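Local structure of Beta/alpha-amylase (Paenibacillus polymyxa, 3VOC) at residues A[74-79]-A[138-143]; A[151-156]-A[353-358]; A[12-17]-A[89-94]; A[28-33]-A[387-392]. The protein hydrolyses alpha-1,4-glucosidic linkages of starch, this chain being the beta-amylase domain that removes maltose units from non-reducing chain ends. One frame throughout, in Å; residues are numbered along the deposited sequence.

Interaction 1 (A[74-79]-A[138-143]); sequences WVPIIS and ASFAEN
Ser139 O, on the helix turn that carries Phe140 against Trp74, Pro76 and Ile78, is gripped twice by Asn143. The amide ND2 of Asn143 reaches Ser139 O at 2.9 Å with a nearly straight N-H (173°), while Asn143 N, in the regular helical bond, meets the same oxygen from the opposite face of its plane. Across the contact everything is apolar and runs through Phe140. With CG anti to the backbone N (chi1 -179°), its ring projects from helix 127-144 toward strand 73-79, whose alternate residues point outward to receive it. Ile78 CD1 sits over the centre of one ring face, 3.9 Å from the Phe140 centroid, a CH-pi contact. Trp74 CZ3 comes to the ring's edge, 4.0 Å from Phe140 CZ, and Pro76 CG presses on the same corner, 3.6 Å from Phe140 CZ. Pro76 CB also lies over the rim of the Trp74 indole, whose NE1 is bonded to Thr40 OG1. On the helix side Phe144 stacks with Phe140. One aromatic ring thus fills the join between the third barrel strand and an outer helix, held there by dispersion and CH-pi contact.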
loop_
_atom_site.group_PDB
_atom_site.type_symbol
_atom_site.label_atom_id
_atom_site.label_comp_id
_atom_site.label_asym_id
_atom_site.label_seq_id
_atom_site.Cartn_x
_atom_site.Cartn_y
_atom_site.Cartn_z
ATOM N N TRP A 74 19.625 0.352 -3.233
ATOM C CA TRP A 74 18.458 1.189 -3.551
ATOM C C TRP A 74 17.211 0.351 -3.796
ATOM O O TRP A 74 17.217 -0.528 -4.643
ATOM C CB TRP A 74 18.725 2.044 -4.791
ATOM C CG TRP A 74 17.688 3.146 -5.004
ATOM C CD1 TRP A 74 17.237 4.053 -4.067
ATOM C CD2 TRP A 74 16.998 3.464 -6.226
ATOM N NE1 TRP A 74 16.313 4.904 -4.635
ATOM C CE2 TRP A 74 16.153 4.572 -5.956
ATOM C CE3 TRP A 74 17.020 2.927 -7.525
ATOM C CZ2 TRP A 74 15.325 5.146 -6.939
ATOM C CZ3 TRP A 74 16.197 3.506 -8.506
ATOM C CH2 TRP A 74 15.360 4.593 -8.205
ATOM N N VAL A 75 16.140 0.628 -3.056
ATOM C CA VAL A 75 14.889 -0.113 -3.238
ATOM C C VAL A 75 13.820 0.842 -3.732
ATOM O O VAL A 75 13.249 1.613 -2.949
ATOM C CB VAL A 75 14.432 -0.843 -1.958
ATOM C CG1 VAL A 75 13.050 -1.525 -2.174
ATOM C CG2 VAL A 75 15.493 -1.869 -1.529
ATOM N N PRO A 76 13.559 0.821 -5.046
ATOM C CA PRO A 76 12.568 1.727 -5.606
ATOM C C PRO A 76 11.143 1.219 -5.356
ATOM O O PRO A 76 10.896 0.011 -5.414
ATOM C CB PRO A 76 12.892 1.693 -7.097
ATOM C CG PRO A 76 13.363 0.276 -7.311
ATOM C CD PRO A 76 14.162 -0.049 -6.073
ATOM N N ILE A 77 10.245 2.146 -5.025
ATOM C CA ILE A 77 8.823 1.876 -4.987
ATOM C C ILE A 77 8.289 2.553 -6.245
ATOM O O ILE A 77 8.436 3.758 -6.403
ATOM C CB ILE A 77 8.135 2.505 -3.743
ATOM C CG1 ILE A 77 8.839 2.044 -2.444
ATOM C CG2 ILE A 77 6.625 2.157 -3.741
ATOM C CD1 ILE A 77 8.624 2.989 -1.203
ATOM N N ILE A 78 7.694 1.781 -7.148
ATOM C CA ILE A 78 7.085 2.392 -8.334
ATOM C C ILE A 78 5.729 3.006 -7.922
ATOM O O ILE A 78 4.695 2.333 -7.864
ATOM C CB ILE A 78 6.963 1.408 -9.504
ATOM C CG1 ILE A 78 8.296 0.669 -9.735
ATOM C CG2 ILE A 78 6.480 2.159 -10.776
ATOM C CD1 ILE A 78 9.529 1.595 -9.963
ATOM N N SER A 79 5.762 4.289 -7.600
ATOM C CA SER A 79 4.662 4.913 -6.860
ATOM C C SER A 79 3.624 5.535 -7.791
ATOM O O SER A 79 3.680 6.732 -8.089
ATOM C CB SER A 79 5.220 5.953 -5.895
ATOM O OG SER A 79 6.018 5.301 -4.935
ATOM N N ALA A 138 8.085 -1.239 -17.731
ATOM C CA ALA A 138 8.966 -1.463 -18.877
ATOM C C ALA A 138 9.978 -0.341 -18.985
ATOM O O ALA A 138 11.178 -0.579 -19.150
ATOM C CB ALA A 138 8.132 -1.573 -20.184
ATOM N N SER A 139 9.494 0.896 -18.889
ATOM C CA SER A 139 10.380 2.029 -18.967
ATOM C C SER A 139 11.386 2.034 -17.819
ATOM O O SER A 139 12.564 2.328 -18.041
ATOM C CB SER A 139 9.613 3.348 -18.996
ATOM O OG SER A 139 10.520 4.391 -19.283
ATOM N N PHE A 140 10.929 1.720 -16.603
ATOM C CA PHE A 140 11.851 1.672 -15.461
ATOM C C PHE A 140 12.945 0.643 -15.687
ATOM O O PHE A 140 14.136 0.909 -15.474
ATOM C CB PHE A 140 11.111 1.344 -14.148
ATOM C CG PHE A 140 12.019 1.306 -12.962
ATOM C CD1 PHE A 140 12.465 2.489 -12.363
ATOM C CD2 PHE A 140 12.475 0.100 -12.470
ATOM C CE1 PHE A 140 13.359 2.450 -11.271
ATOM C CE2 PHE A 140 13.366 0.054 -11.391
ATOM C CZ PHE A 140 13.805 1.225 -10.795
ATOM N N ALA A 141 12.532 -0.546 -16.118
ATOM C CA ALA A 141 13.448 -1.646 -16.347
ATOM C C ALA A 141 14.504 -1.245 -17.374
ATOM O O ALA A 141 15.699 -1.475 -17.174
ATOM C CB ALA A 141 12.675 -2.882 -16.811
ATOM N N GLU A 142 14.050 -0.627 -18.463
ATOM C CA GLU A 142 14.933 -0.172 -19.533
ATOM C C GLU A 142 15.916 0.909 -19.058
ATOM O O GLU A 142 17.107 0.879 -19.388
ATOM C CB GLU A 142 14.078 0.347 -20.698
ATOM C CG GLU A 142 14.842 0.657 -21.968
ATOM C CD GLU A 142 13.919 0.732 -23.177
ATOM O OE1 GLU A 142 13.171 1.735 -23.295
ATOM O OE2 GLU A 142 13.935 -0.221 -23.998
ATOM N N ASN A 143 15.436 1.845 -18.251
ATOM C CA ASN A 143 16.289 2.942 -17.798
ATOM C C ASN A 143 17.224 2.613 -16.641
ATOM O O ASN A 143 18.273 3.257 -16.473
ATOM C CB ASN A 143 15.447 4.165 -17.460
ATOM C CG ASN A 143 15.023 4.916 -18.701
ATOM O OD1 ASN A 143 15.689 5.857 -19.112
ATOM N ND2 ASN A 143 13.935 4.484 -19.318
#

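Interaction 2 (A[151-156]-A[353-358]); sequences IPKIYL and GVRLNG
Lys153 and Asn357 approach from opposite directions across the inside of the barrel, and their ends meet in a hydrogen bond. Lys153, its CG anti to the backbone N and its chain extended beyond, spans the interior from strand 153-156, so that NZ arrives 2.6 Å from Asn357 OD1. The ammonium comes at 126° to the C=O and is tilted 21° from the carbonyl plane. Asn357 leans the other way from strand 356-359, its CG turned beside the backbone N, and presents the oxygen to the lysine. Two residues further along strand 153-156, Tyr155 also points inward, and the two side chains pass at a slant: Tyr155 OH lies 3.8 Å from Asn357 CB, with ring and amide planes 65° apart. This is van der Waals contact, not a hydrogen bond. On the side away from Tyr155, Lys153 NZ lies at the edge of the Arg355 guanidinium, near its plane and 4.3 Å from Arg355 NH2. The two cations are gathered round Asp318, whose OD2 forms salt bridges with Lys153 NZ and Arg355 NE; Arg355 NH2 has a second carboxylate partner in Asp5. Tyr155 lies nearer the active site, its side chain about 4 Å from that of Lys279, which probably binds substrate as in related beta-amylases, and about 5 Å from that of Glu359, the probable proton acceptor. Strands four and seven of the TIM barrel are therefore tied across its core by a largely buried polar cluster, in which the carboxylates of Asp318 and Asp5 would largely offset the positive charge and the amide oxygen of Asn357 helps hold the lysine in place.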
loop_
_atom_site.group_PDB
_atom_site.type_symbol
_atom_site.label_atom_id
_atom_site.label_comp_id
_atom_site.label_asym_id
_atom_site.label_seq_id
_atom_site.Cartn_x
_atom_site.Cartn_y
_atom_site.Cartn_z
ATOM N N ILE A 151 20.128 -2.754 -6.824
ATOM C CA ILE A 151 18.692 -2.915 -6.536
ATOM C C ILE A 151 18.424 -4.351 -6.065
ATOM O O ILE A 151 18.455 -5.283 -6.860
ATOM C CB ILE A 151 17.817 -2.539 -7.758
ATOM C CG1 ILE A 151 18.011 -1.064 -8.130
ATOM C CG2 ILE A 151 16.324 -2.839 -7.488
ATOM C CD1 ILE A 151 17.318 -0.650 -9.416
ATOM N N PRO A 152 18.180 -4.534 -4.757
ATOM C CA PRO A 152 18.000 -5.890 -4.233
ATOM C C PRO A 152 16.546 -6.350 -4.188
ATOM O O PRO A 152 16.280 -7.524 -3.931
ATOM C CB PRO A 152 18.522 -5.765 -2.805
ATOM C CG PRO A 152 18.155 -4.358 -2.411
ATOM C CD PRO A 152 18.231 -3.529 -3.678
ATOM N N LYS A 153 15.623 -5.429 -4.443
ATOM C CA LYS A 153 14.199 -5.664 -4.235
ATOM C C LYS A 153 13.466 -4.493 -4.865
ATOM O O LYS A 153 13.993 -3.372 -4.910
ATOM C CB LYS A 153 13.907 -5.759 -2.729
ATOM C CG LYS A 153 12.473 -6.098 -2.375
ATOM C CD LYS A 153 12.411 -6.853 -1.059
ATOM C CE LYS A 153 11.143 -7.737 -1.015
ATOM N NZ LYS A 153 11.135 -8.692 0.123
ATOM N N ILE A 154 12.268 -4.743 -5.382
ATOM C CA ILE A 154 11.440 -3.668 -5.956
ATOM C C ILE A 154 10.046 -3.709 -5.343
ATOM O O ILE A 154 9.489 -4.796 -5.192
ATOM C CB ILE A 154 11.323 -3.806 -7.504
ATOM C CG1 ILE A 154 12.725 -3.735 -8.146
ATOM C CG2 ILE A 154 10.387 -2.725 -8.078
ATOM C CD1 ILE A 154 12.802 -4.138 -9.632
ATOM N N TYR A 155 9.490 -2.537 -5.000
ATOM C CA TYR A 155 8.114 -2.470 -4.489
ATOM C C TYR A 155 7.146 -1.941 -5.539
ATOM O O TYR A 155 7.509 -1.087 -6.364
ATOM C CB TYR A 155 8.012 -1.625 -3.194
ATOM C CG TYR A 155 8.673 -2.278 -1.976
ATOM C CD1 TYR A 155 8.543 -3.654 -1.732
ATOM C CD2 TYR A 155 9.425 -1.525 -1.068
ATOM C CE1 TYR A 155 9.169 -4.269 -0.621
ATOM C CE2 TYR A 155 10.039 -2.122 0.048
ATOM C CZ TYR A 155 9.905 -3.495 0.270
ATOM O OH TYR A 155 10.520 -4.101 1.369
ATOM N N LEU A 156 5.911 -2.447 -5.497
ATOM C CA LEU A 156 4.839 -1.918 -6.327
ATOM C C LEU A 156 3.908 -1.126 -5.433
ATOM O O LEU A 156 3.842 -1.394 -4.223
ATOM C CB LEU A 156 4.054 -3.057 -6.969
ATOM C CG LEU A 156 4.882 -4.068 -7.757
ATOM C CD1 LEU A 156 3.953 -5.096 -8.383
ATOM C CD2 LEU A 156 5.793 -3.394 -8.812
ATOM N N GLY A 353 3.950 -19.244 3.924
ATOM C CA GLY A 353 5.259 -19.090 3.306
ATOM C C GLY A 353 5.351 -17.834 2.454
ATOM O O GLY A 353 6.094 -17.805 1.474
ATOM N N VAL A 354 4.597 -16.796 2.812
ATOM C CA VAL A 354 4.761 -15.480 2.182
ATOM C C VAL A 354 5.821 -14.695 2.952
ATOM O O VAL A 354 5.688 -14.490 4.158
ATOM C CB VAL A 354 3.425 -14.701 2.124
ATOM C CG1 VAL A 354 3.634 -13.273 1.593
ATOM C CG2 VAL A 354 2.414 -15.449 1.238
ATOM N N ARG A 355 6.874 -14.268 2.259
ATOM C CA ARG A 355 7.952 -13.499 2.889
ATOM C C ARG A 355 7.433 -12.163 3.422
ATOM O O ARG A 355 6.778 -11.413 2.689
ATOM C CB ARG A 355 9.077 -13.242 1.897
ATOM C CG ARG A 355 9.845 -14.520 1.451
ATOM C CD ARG A 355 10.720 -14.242 0.244
ATOM N NE ARG A 355 11.620 -13.107 0.469
ATOM C CZ ARG A 355 12.845 -13.203 0.987
ATOM N NH1 ARG A 355 13.344 -14.383 1.346
ATOM N NH2 ARG A 355 13.585 -12.116 1.141
ATOM N N LEU A 356 7.745 -11.874 4.687
ATOM C CA LEU A 356 7.345 -10.627 5.334
ATOM C C LEU A 356 8.442 -9.566 5.396
ATOM O O LEU A 356 9.597 -9.846 5.747
ATOM C CB LEU A 356 6.872 -10.889 6.757
ATOM C CG LEU A 356 5.538 -11.583 6.938
ATOM C CD1 LEU A 356 5.539 -12.260 8.287
ATOM C CD2 LEU A 356 4.347 -10.593 6.813
ATOM N N ASN A 357 8.038 -8.341 5.077
ATOM C CA ASN A 357 8.840 -7.139 5.332
ATOM C C ASN A 357 8.002 -6.161 6.149
ATOM O O ASN A 357 6.776 -6.146 6.035
ATOM C CB ASN A 357 9.276 -6.495 4.010
ATOM C CG ASN A 357 10.158 -7.422 3.170
ATOM O OD1 ASN A 357 9.727 -7.939 2.137
ATOM N ND2 ASN A 357 11.398 -7.634 3.617
ATOM N N GLY A 358 8.657 -5.342 6.965
ATOM C CA GLY A 358 7.954 -4.509 7.942
ATOM C C GLY A 358 8.297 -3.034 7.868
ATOM O O GLY A 358 9.339 -2.653 7.323
#

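Interaction 3 (A[12-17]-A[89-94]); sequences GPLAKI and DDCNIP
This is a small surface contact between two loops at the C-terminal end of the barrel, the leucine Leu14 on one side meeting Asp90 and Cys91 on the other. Segment 12-17 belongs to the loop between strand 7-11 and helix 20-32; segment 89-94 enters strand 92-93 of a short antiparallel hairpin that follows barrel strand 73-79. Leu14 spans most of the gap. Its CG stands anti to the backbone N (chi1 -178°), which stretches the side chain across, and a single methyl, CD2, makes the touch. That methyl lies 3.6 Å from Asp90 OD1 and 3.9 Å from Asp90 O, the two side chains crossing at about a right angle. Cys91 CB is the apolar partner, 4.2 Å from Leu14 CD2. Asp90 holds its CG between backbone N and carbonyl carbon (chi1 66°), the crowded position, and this brings the carboxylate round toward the leucine. No hydrogen bond joins the segments, and Leu14 and Asp90 also touch a crystal neighbour, so lattice forces may influence the contact. The hairpin has its own brace: Cys91 is joined to Cys83 by a disulfide. Leu14 further rests on Trp43 and on Arg388, a likely substrate ligand. Asp89, next to Asp90, probably also contacts substrate, and its carboxylate is bonded to Asn86 N. The position of segment 89-94 after the third barrel strand, together with the probable role of Asp89, matches the flexible loop that closes over the substrate in family 14 beta-amylases, so the contact lies at the rim of the probable active-site cleft.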
loop_
_atom_site.group_PDB
_atom_site.type_symbol
_atom_site.label_atom_id
_atom_site.label_comp_id
_atom_site.label_asym_id
_atom_site.label_seq_id
_atom_site.Cartn_x
_atom_site.Cartn_y
_atom_site.Cartn_z
ATOM N N GLY A 12 13.627 7.159 2.267
ATOM C CA GLY A 12 14.161 8.473 1.957
ATOM C C GLY A 12 13.157 9.582 2.255
ATOM O O GLY A 12 12.014 9.315 2.647
ATOM N N PRO A 13 13.577 10.837 2.049
ATOM C CA PRO A 13 12.724 11.958 2.427
ATOM C C PRO A 13 11.501 12.081 1.519
ATOM O O PRO A 13 11.498 11.571 0.382
ATOM C CB PRO A 13 13.645 13.185 2.284
ATOM C CG PRO A 13 14.753 12.780 1.416
ATOM C CD PRO A 13 14.796 11.255 1.332
ATOM N N LEU A 14 10.467 12.743 2.026
ATOM C CA LEU A 14 9.250 12.930 1.240
ATOM C C LEU A 14 9.444 13.997 0.161
ATOM O O LEU A 14 9.180 13.742 -1.019
ATOM C CB LEU A 14 8.059 13.286 2.149
ATOM C CG LEU A 14 6.714 13.473 1.446
ATOM C CD1 LEU A 14 6.249 12.175 0.789
ATOM C CD2 LEU A 14 5.635 14.004 2.440
ATOM N N ALA A 15 9.902 15.180 0.588
ATOM C CA ALA A 15 10.181 16.321 -0.298
ATOM C C ALA A 15 11.279 16.030 -1.320
ATOM O O ALA A 15 12.268 15.367 -1.006
ATOM C CB ALA A 15 10.562 17.570 0.545
ATOM N N LYS A 16 11.096 16.520 -2.546
ATOM C CA LYS A 16 12.097 16.358 -3.596
ATOM C C LYS A 16 13.434 16.875 -3.088
ATOM O O LYS A 16 13.482 17.896 -2.394
ATOM C CB LYS A 16 11.682 17.127 -4.847
ATOM C CG LYS A 16 12.574 16.875 -6.044
ATOM C CD LYS A 16 12.217 17.837 -7.165
ATOM C CE LYS A 16 13.293 17.885 -8.235
ATOM N NZ LYS A 16 13.047 19.027 -9.171
ATOM N N ILE A 17 14.506 16.153 -3.394
ATOM C CA ILE A 17 15.825 16.554 -2.940
ATOM C C ILE A 17 16.249 17.806 -3.699
ATOM O O ILE A 17 16.362 17.777 -4.917
ATOM C CB ILE A 17 16.905 15.466 -3.188
ATOM C CG1 ILE A 17 16.473 14.096 -2.627
ATOM C CG2 ILE A 17 18.267 15.932 -2.633
ATOM C CD1 ILE A 17 16.335 14.058 -1.141
ATOM N N ASP A 89 -1.935 20.082 2.490
ATOM C CA ASP A 89 -1.200 18.797 2.494
ATOM C C ASP A 89 0.297 19.076 2.403
ATOM O O ASP A 89 0.705 20.090 1.805
ATOM C CB ASP A 89 -1.595 17.927 1.299
ATOM C CG ASP A 89 -2.950 17.271 1.466
ATOM O OD1 ASP A 89 -3.470 17.259 2.597
ATOM O OD2 ASP A 89 -3.489 16.758 0.461
ATOM N N ASP A 90 1.107 18.172 2.959
ATOM C CA ASP A 90 2.552 18.370 2.984
ATOM C C ASP A 90 3.282 17.848 1.733
ATOM O O ASP A 90 4.507 17.678 1.737
ATOM C CB ASP A 90 3.167 17.805 4.275
ATOM C CG ASP A 90 3.063 16.291 4.379
ATOM O OD1 ASP A 90 2.553 15.619 3.457
ATOM O OD2 ASP A 90 3.513 15.765 5.414
ATOM N N CYS A 91 2.527 17.606 0.669
ATOM C CA CYS A 91 3.114 17.335 -0.634
ATOM C C CYS A 91 2.066 17.607 -1.699
ATOM O O CYS A 91 0.879 17.726 -1.393
ATOM C CB CYS A 91 3.613 15.890 -0.706
ATOM S SG CYS A 91 2.350 14.659 -0.326
ATOM N N ASN A 92 2.510 17.739 -2.944
ATOM C CA ASN A 92 1.592 17.921 -4.052
ATOM C C ASN A 92 2.145 17.235 -5.272
ATOM O O ASN A 92 2.797 17.866 -6.103
ATOM C CB ASN A 92 1.345 19.403 -4.333
ATOM C CG ASN A 92 0.275 19.617 -5.380
ATOM O OD1 ASN A 92 -0.299 18.649 -5.915
ATOM N ND2 ASN A 92 -0.006 20.891 -5.691
ATOM N N ILE A 93 1.910 15.927 -5.364
ATOM C CA ILE A 93 2.447 15.145 -6.471
ATOM C C ILE A 93 1.306 14.312 -7.058
ATOM O O ILE A 93 1.126 13.136 -6.706
ATOM C CB ILE A 93 3.652 14.250 -6.046
ATOM C CG1 ILE A 93 4.660 15.064 -5.208
ATOM C CG2 ILE A 93 4.297 13.603 -7.307
ATOM C CD1 ILE A 93 5.737 14.233 -4.465
ATOM N N PRO A 94 0.529 14.925 -7.959
ATOM C CA PRO A 94 -0.640 14.245 -8.507
ATOM C C PRO A 94 -0.232 13.160 -9.496
ATOM O O PRO A 94 0.934 13.083 -9.892
ATOM C CB PRO A 94 -1.417 15.387 -9.194
ATOM C CG PRO A 94 -0.338 16.359 -9.617
ATOM C CD PRO A 94 0.716 16.276 -8.531
#

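Interaction 4 (A[28-33]-A[387-392]); sequences QTLKNN and LRINNL
With its CG anti to the carbonyl carbon (chi1 -68°), Leu30 turns from helix 20-32 toward Ile389, whose CG1 stands opposite its own backbone N and whose chain is stretched out (chi1 -175°, chi2 165°) to meet it. The two methyls of Leu30 divide the work. Leu30 CD1 lies 3.6 Å from Ile389 CD1 and touches CG1 as well, whereas Leu30 CD2 is 4.0 Å from Leu392 CD1 and brushes its CB; Leu392 crosses the leucine at about a right angle. Val10 of strand 7-11 packs against both leucines, and Phe23 lies on Ile389. The loop offering these side chains is fixed from within: Arg388 N donates to Asn391 OD1 at 2.7 Å, in the carbonyl plane on a lone pair, just after a cis peptide between Leu387 and Arg388. On the helix side Asn33 ND2 closes the C-terminal turn on Thr29 O, 2.8 Å away, from above the carbonyl plane. The interface itself is purely aliphatic and buried; dispersion and exclusion of water hold the first outer helix against the loop after the last barrel strand, the same loop that carries Arg388, inferred from related enzymes to bind substrate.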
loop_
_atom_site.group_PDB
_atom_site.type_symbol
_atom_site.label_atom_id
_atom_site.label_comp_id
_atom_site.label_asym_id
_atom_site.label_seq_id
_atom_site.Cartn_x
_atom_site.Cartn_y
_atom_site.Cartn_z
ATOM N N GLN A 28 25.696 8.870 3.981
ATOM C CA GLN A 28 26.966 8.401 4.554
ATOM C C GLN A 28 26.799 7.959 6.006
ATOM O O GLN A 28 27.274 6.893 6.403
ATOM C CB GLN A 28 28.036 9.492 4.479
ATOM C CG GLN A 28 28.462 9.829 3.083
ATOM C CD GLN A 28 29.080 11.222 2.980
ATOM O OE1 GLN A 28 29.589 11.784 3.970
ATOM N NE2 GLN A 28 29.045 11.784 1.776
ATOM N N THR A 29 26.123 8.785 6.793
ATOM C CA THR A 29 25.850 8.457 8.186
ATOM C C THR A 29 25.029 7.158 8.322
ATOM O O THR A 29 25.383 6.292 9.117
ATOM C CB THR A 29 25.196 9.649 8.911
ATOM O OG1 THR A 29 26.130 10.748 8.922
ATOM C CG2 THR A 29 24.832 9.295 10.349
ATOM N N LEU A 30 23.966 7.001 7.521
ATOM C CA LEU A 30 23.187 5.748 7.567
ATOM C C LEU A 30 24.055 4.541 7.237
ATOM O O LEU A 30 23.983 3.516 7.921
ATOM C CB LEU A 30 21.977 5.793 6.629
ATOM C CG LEU A 30 20.868 6.774 7.011
ATOM C CD1 LEU A 30 19.717 6.616 6.034
ATOM C CD2 LEU A 30 20.357 6.537 8.439
ATOM N N LYS A 31 24.868 4.660 6.189
ATOM C CA LYS A 31 25.762 3.572 5.796
ATOM C C LYS A 31 26.734 3.226 6.927
ATOM O O LYS A 31 26.985 2.044 7.209
ATOM C CB LYS A 31 26.535 3.952 4.529
ATOM C CG LYS A 31 27.562 2.898 4.059
ATOM C CD LYS A 31 26.908 1.631 3.556
ATOM C CE LYS A 31 27.963 0.572 3.201
ATOM N NZ LYS A 31 27.278 -0.706 2.852
ATOM N N ASN A 32 27.268 4.260 7.574
ATOM C CA ASN A 32 28.214 4.080 8.680
ATOM C C ASN A 32 27.589 3.332 9.877
ATOM O O ASN A 32 28.301 2.763 10.710
ATOM C CB ASN A 32 28.747 5.441 9.118
ATOM C CG ASN A 32 30.029 5.339 9.901
ATOM O OD1 ASN A 32 30.851 4.443 9.656
ATOM N ND2 ASN A 32 30.222 6.261 10.850
ATOM N N ASN A 33 26.259 3.356 9.959
ATOM C CA ASN A 33 25.539 2.666 11.019
ATOM C C ASN A 33 25.071 1.258 10.626
ATOM O O ASN A 33 24.433 0.569 11.425
ATOM C CB ASN A 33 24.360 3.498 11.529
ATOM C CG ASN A 33 24.794 4.635 12.424
ATOM O OD1 ASN A 33 24.661 4.549 13.648
ATOM N ND2 ASN A 33 25.311 5.709 11.827
ATOM N N LEU A 387 10.565 4.517 8.588
ATOM C CA LEU A 387 10.106 5.822 8.112
ATOM C C LEU A 387 10.410 6.871 9.176
ATOM O O LEU A 387 9.986 6.693 10.323
ATOM C CB LEU A 387 8.592 5.794 7.856
ATOM C CG LEU A 387 8.145 5.147 6.539
ATOM C CD1 LEU A 387 8.233 3.617 6.585
ATOM C CD2 LEU A 387 6.721 5.596 6.169
ATOM N N ARG A 388 11.160 7.936 8.869
ATOM C CA ARG A 388 11.935 8.184 7.638
ATOM C C ARG A 388 13.332 8.642 7.998
ATOM O O ARG A 388 13.679 8.780 9.183
ATOM C CB ARG A 388 11.348 9.357 6.862
ATOM C CG ARG A 388 10.548 9.003 5.726
ATOM C CD ARG A 388 9.744 10.227 5.325
ATOM N NE ARG A 388 8.440 9.795 4.881
ATOM C CZ ARG A 388 8.171 9.374 3.649
ATOM N NH1 ARG A 388 9.126 9.320 2.719
ATOM N NH2 ARG A 388 6.940 8.997 3.364
ATOM N N ILE A 389 14.131 8.903 6.959
ATOM C CA ILE A 389 15.527 9.253 7.122
ATOM C C ILE A 389 15.758 10.416 8.110
ATOM O O ILE A 389 16.647 10.323 8.948
ATOM C CB ILE A 389 16.221 9.498 5.732
ATOM C CG1 ILE A 389 17.723 9.753 5.887
ATOM C CG2 ILE A 389 15.550 10.640 4.945
ATOM C CD1 ILE A 389 18.494 9.639 4.542
ATOM N N ASN A 390 14.951 11.478 8.039
ATOM C CA ASN A 390 15.176 12.638 8.920
ATOM C C ASN A 390 14.857 12.345 10.397
ATOM O O ASN A 390 15.255 13.097 11.286
ATOM C CB ASN A 390 14.447 13.884 8.400
ATOM C CG ASN A 390 15.224 14.596 7.301
ATOM O OD1 ASN A 390 15.382 14.087 6.177
ATOM N ND2 ASN A 390 15.738 15.775 7.629
ATOM N N ASN A 391 14.176 11.224 10.658
ATOM C CA ASN A 391 13.970 10.788 12.033
ATOM C C ASN A 391 15.202 10.096 12.620
ATOM O O ASN A 391 15.261 9.869 13.835
ATOM C CB ASN A 391 12.723 9.899 12.149
ATOM C CG ASN A 391 11.484 10.549 11.534
ATOM O OD1 ASN A 391 10.932 10.054 10.552
ATOM N ND2 ASN A 391 11.073 11.676 12.088
ATOM N N LEU A 392 16.175 9.778 11.755
ATOM C CA LEU A 392 17.438 9.126 12.152
ATOM C C LEU A 392 18.653 10.020 12.002
ATOM O O LEU A 392 19.612 9.864 12.760
ATOM C CB LEU A 392 17.710 7.854 11.322
ATOM C CG LEU A 392 16.730 6.684 11.463
ATOM C CD1 LEU A 392 17.104 5.543 10.527
ATOM C CD2 LEU A 392 16.651 6.187 12.906
#

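How the interactions relate
All four contacts belong to one family 14 TIM barrel. Interactions 1 and 2, centres 15 Å apart, share neighbouring strands 73-79 and 153-156, joined by backbone bonds between Pro76, Ile78 and Tyr155; the first faces the outer helices, the second the barrel interior. Interactions 3 and 4, centres 18 Å apart, touch through Gly12 O and Arg388 NH1, 2.9 Å apart, linking the loops after the first and last strands. Along the chain, interactions 1 and 2 follow in series and both nest inside the loop closed by interaction 4, while interaction 3 crosses interactions 1 and 4. One touching pair thus joins adjacent strands, the other the loops at the barrel seam, beside the probable substrate cleft.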